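Local structure of uncharacterized protein (Leptospira interrogans serogroup Icterohaemorrhagiae serovar copenhageni, 6ULO) at residues Y229-Q234 against G296-Q301. The protein is of unknown function; its DUF7790 domain belongs to a clan of Rossmann-like folds, and a transmembrane helix is predicted for the full-length protein. Residues are numbered along the deposited sequence; the frame is centred on the assembly and turned at random.
Sequences YFAYPQ and GLRSLQ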
ATOM      1  N   TYR A 229     -14.820   1.740  -7.134  1.00 15.78           N
ATOM      2  CA  TYR A 229     -16.020   1.828  -6.313  1.00 17.67           C
ATOM      3  C   TYR A 229     -16.628   3.225  -6.243  1.00 17.74           C
ATOM      4  O   TYR A 229     -17.656   3.396  -5.569  1.00 19.33           O
ATOM      5  CB  TYR A 229     -15.721   1.329  -4.896  1.00 20.33           C
ATOM      6  CG  TYR A 229     -15.432  -0.132  -4.849  1.00 23.80           C
ATOM      7  CD1 TYR A 229     -16.420  -1.035  -4.487  1.00 26.77           C
ATOM      8  CD2 TYR A 229     -14.167  -0.628  -5.188  1.00 24.49           C
ATOM      9  CE1 TYR A 229     -16.166  -2.389  -4.452  1.00 28.23           C
ATOM     10  CE2 TYR A 229     -13.904  -1.994  -5.159  1.00 26.70           C
ATOM     11  CZ  TYR A 229     -14.916  -2.865  -4.792  1.00 28.65           C
ATOM     12  OH  TYR A 229     -14.684  -4.220  -4.750  1.00 30.60           O
ATOM     13  N   PHE A 230     -16.051   4.227  -6.911  1.00 15.51           N
ATOM     14  CA  PHE A 230     -16.605   5.578  -6.766  1.00 15.75           C
ATOM     15  C   PHE A 230     -16.246   6.458  -7.957  1.00 16.62           C
ATOM     16  O   PHE A 230     -15.185   6.311  -8.559  1.00 16.19           O
ATOM     17  CB  PHE A 230     -16.145   6.259  -5.458  1.00 16.33           C
ATOM     18  CG  PHE A 230     -14.633   6.291  -5.245  1.00 15.39           C
ATOM     19  CD1 PHE A 230     -13.837   7.279  -5.826  1.00 15.72           C
ATOM     20  CD2 PHE A 230     -14.021   5.344  -4.429  1.00 15.17           C
ATOM     21  CE1 PHE A 230     -12.462   7.321  -5.580  1.00 16.17           C
ATOM     22  CE2 PHE A 230     -12.666   5.380  -4.186  1.00 14.59           C
ATOM     23  CZ  PHE A 230     -11.885   6.360  -4.766  1.00 15.19           C
ATOM     24  N   ALA A 231     -17.132   7.402  -8.254  1.00 17.54           N
ATOM     25  CA  ALA A 231     -16.748   8.573  -9.024  1.00 17.31           C
ATOM     26  C   ALA A 231     -16.048   9.536  -8.073  1.00 16.49           C
ATOM     27  O   ALA A 231     -16.428   9.648  -6.910  1.00 18.18           O
ATOM     28  CB  ALA A 231     -17.983   9.222  -9.658  1.00 18.12           C
ATOM     29  N   TYR A 232     -15.024  10.208  -8.554  1.00 16.05           N
ATOM     30  CA  TYR A 232     -14.221  11.049  -7.660  1.00 15.75           C
ATOM     31  C   TYR A 232     -15.055  12.154  -7.033  1.00 16.40           C
ATOM     32  O   TYR A 232     -15.608  12.984  -7.764  1.00 17.31           O
ATOM     33  CB  TYR A 232     -13.101  11.703  -8.446  1.00 15.30           C
ATOM     34  CG  TYR A 232     -12.148  10.710  -9.090  1.00 14.10           C
ATOM     35  CD1 TYR A 232     -11.413   9.825  -8.307  1.00 13.98           C
ATOM     36  CD2 TYR A 232     -11.976  10.656 -10.470  1.00 15.00           C
ATOM     37  CE1 TYR A 232     -10.534   8.922  -8.856  1.00 14.56           C
ATOM     38  CE2 TYR A 232     -11.087   9.760 -11.036  1.00 14.44           C
ATOM     39  CZ  TYR A 232     -10.371   8.889 -10.229  1.00 13.75           C
ATOM     40  OH  TYR A 232      -9.494   8.019 -10.834  1.00 14.31           O
ATOM     41  N   PRO A 233     -15.158  12.217  -5.705  1.00 15.59           N
ATOM     42  CA  PRO A 233     -15.872  13.323  -5.052  1.00 16.36           C
ATOM     43  C   PRO A 233     -14.909  14.444  -4.662  1.00 16.13           C
ATOM     44  O   PRO A 233     -13.680  14.300  -4.705  1.00 14.91           O
ATOM     45  CB  PRO A 233     -16.435  12.649  -3.798  1.00 17.49           C
ATOM     46  CG  PRO A 233     -15.309  11.710  -3.411  1.00 17.31           C
ATOM     47  CD  PRO A 233     -14.765  11.172  -4.743  1.00 16.34           C
ATOM     48  N   GLN A 234     -15.496  15.558  -4.215  1.00 16.76           N
ATOM     49  CA  GLN A 234     -14.716  16.754  -3.920  1.00 17.07           C
ATOM     50  C   GLN A 234     -13.637  16.524  -2.863  1.00 15.88           C
ATOM     51  O   GLN A 234     -12.520  17.029  -3.002  1.00 16.16           O
ATOM     52  CB  GLN A 234     -15.658  17.860  -3.480  1.00 19.59           C
ATOM     53  CG  GLN A 234     -15.006  19.204  -3.423  1.00 22.09           C
ATOM     54  CD  GLN A 234     -14.518  19.633  -4.774  1.00 25.23           C
ATOM     55  OE1 GLN A 234     -15.262  19.579  -5.765  1.00 26.98           O
ATOM     56  NE2 GLN A 234     -13.254  20.035  -4.844  1.00 26.56           N
ATOM     57  N   GLY A 296     -18.752  13.084 -13.163  1.00 22.75           N
ATOM     58  CA  GLY A 296     -18.799  11.647 -13.053  1.00 21.59           C
ATOM     59  C   GLY A 296     -17.506  10.942 -13.388  1.00 19.46           C
ATOM     60  O   GLY A 296     -17.513   9.716 -13.524  1.00 20.22           O
ATOM     61  N   LEU A 297     -16.387  11.671 -13.467  1.00 17.73           N
ATOM     62  CA  LEU A 297     -15.096  11.066 -13.784  1.00 15.96           C
ATOM     63  C   LEU A 297     -14.744   9.954 -12.809  1.00 15.96           C
ATOM     64  O   LEU A 297     -14.922  10.075 -11.591  1.00 16.66           O
ATOM     65  CB  LEU A 297     -13.992  12.130 -13.730  1.00 16.56           C
ATOM     66  CG  LEU A 297     -12.606  11.682 -14.191  1.00 16.33           C
ATOM     67  CD1 LEU A 297     -12.645  11.413 -15.710  1.00 16.59           C
ATOM     68  CD2 LEU A 297     -11.566  12.744 -13.812  1.00 16.78           C
ATOM     69  N   ARG A 298     -14.220   8.874 -13.376  1.00 15.74           N
ATOM     70  CA  ARG A 298     -13.793   7.677 -12.664  1.00 16.14           C
ATOM     71  C   ARG A 298     -12.475   7.221 -13.270  1.00 15.96           C
ATOM     72  O   ARG A 298     -12.127   7.620 -14.384  1.00 16.00           O
ATOM     73  CB  ARG A 298     -14.806   6.533 -12.874  1.00 17.65           C
ATOM     74  CG  ARG A 298     -16.092   6.682 -12.088  1.00 18.51           C
ATOM     75  CD  ARG A 298     -17.188   5.743 -12.602  1.00 19.59           C
ATOM     76  NE  ARG A 298     -18.433   5.893 -11.857  1.00 21.05           N
ATOM     77  CZ  ARG A 298     -18.744   5.244 -10.739  1.00 21.70           C
ATOM     78  NH1 ARG A 298     -17.904   4.363 -10.207  1.00 20.71           N
ATOM     79  NH2 ARG A 298     -19.913   5.464 -10.154  1.00 23.40           N
ATOM     80  N   SER A 299     -11.746   6.355 -12.545  1.00 15.60           N
ATOM     81  CA  SER A 299     -10.454   5.885 -13.058  1.00 14.95           C
ATOM     82  C   SER A 299     -10.582   5.254 -14.452  1.00 16.04           C
ATOM     83  O   SER A 299      -9.676   5.402 -15.277  1.00 16.52           O
ATOM     84  CB  SER A 299      -9.776   4.917 -12.078  1.00 14.96           C
ATOM     85  OG  SER A 299     -10.550   3.761 -11.874  1.00 14.85           O
ATOM     86  N   LEU A 300     -11.682   4.539 -14.734  1.00 16.39           N
ATOM     87  CA  LEU A 300     -11.819   3.914 -16.046  1.00 17.84           C
ATOM     88  C   LEU A 300     -11.767   4.970 -17.148  1.00 18.29           C
ATOM     89  O   LEU A 300     -11.046   4.823 -18.145  1.00 18.88           O
ATOM     90  CB  LEU A 300     -13.126   3.124 -16.114  1.00 18.72           C
ATOM     91  CG  LEU A 300     -13.507   2.581 -17.510  1.00 20.12           C
ATOM     92  CD1 LEU A 300     -12.457   1.576 -18.043  1.00 20.49           C
ATOM     93  CD2 LEU A 300     -14.907   1.968 -17.452  1.00 21.21           C
ATOM     94  N   GLN A 301     -12.512   6.053 -16.968  1.00 18.09           N
ATOM     95  CA  GLN A 301     -12.527   7.109 -17.971  1.00 19.15           C
ATOM     96  C   GLN A 301     -11.163   7.784 -18.101  1.00 18.66           C
ATOM     97  O   GLN A 301     -10.726   8.117 -19.204  1.00 18.90           O
ATOM     98  CB  GLN A 301     -13.617   8.124 -17.634  1.00 19.89           C
ATOM     99  CG  GLN A 301     -13.654   9.290 -18.619  1.00 21.14           C
ATOM    100  CD  GLN A 301     -14.754  10.293 -18.324  1.00 22.99           C
ATOM    101  OE1 GLN A 301     -15.519  10.146 -17.370  1.00 23.41           O
ATOM    102  NE2 GLN A 301     -14.830  11.330 -19.146  1.00 24.72           N
TER
HETATM  103  O   HOH W   1     -20.151   3.818  -7.627  1.00 35.62           O
HETATM  104  O   HOH W   2     -12.655   6.479  -9.806  1.00 14.81           O
HETATM  105  O   HOH W   3     -15.203   3.782 -10.778  1.00 19.10           O
HETATM  106  O   HOH W   4     -16.002  12.595 -10.527  1.00 20.02           O
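The carbonyl oxygen Leu-297 O accepts two hydrogen bonds: Tyr-232 N donates to it over 3.0 Å, almost straight on at 173° to the C=O, and a water shared with Tyr-232 O donates the second. This pairing illustrates how two irregular loops, each leading into a helix, can be joined by one direct backbone bond and bridging waters. In a fold whose mixed sheet has a run of parallel strands, consistent with a Rossmann-like family, the loop after strand 218-222 leads into helix 234-241, while the other enters helix 299-306, with Arg-298 at its N-cap position. Just inside that helix, the first-turn amide Ser-299 N gives its hydrogen to a water, which in turn donates to Phe-230 O over 2.8 Å; the same water lies above one face of the Tyr-232 ring.

Tyr-232 has CG anti to its carbonyl carbon, beside the backbone N (chi1 -61°); ring atom CD2 lies near Leu-297 O and CE2 near Arg-298 C. Leu-297 CG sits at the ring's edge, in plane, 3.9 Å from Tyr-232 CD2, while Phe-236 meets the ring nearly parallel. The phenol oxygen closes on Ser-299 CA, but its hydrogen bond is to Glu-227.

The Arg-298 side chain, extended from CG to NE, crosses residues 230-231 and lays its guanidinium face over the Ala-231 peptide, with Ala-231 N 3.6 Å above the plane, over its centre. Two waters meet the group's edge: one takes a hydrogen from Arg-298 NH2 and donates to Tyr-229 O, and the other accepts from Arg-298 NH1 at 2.8 Å.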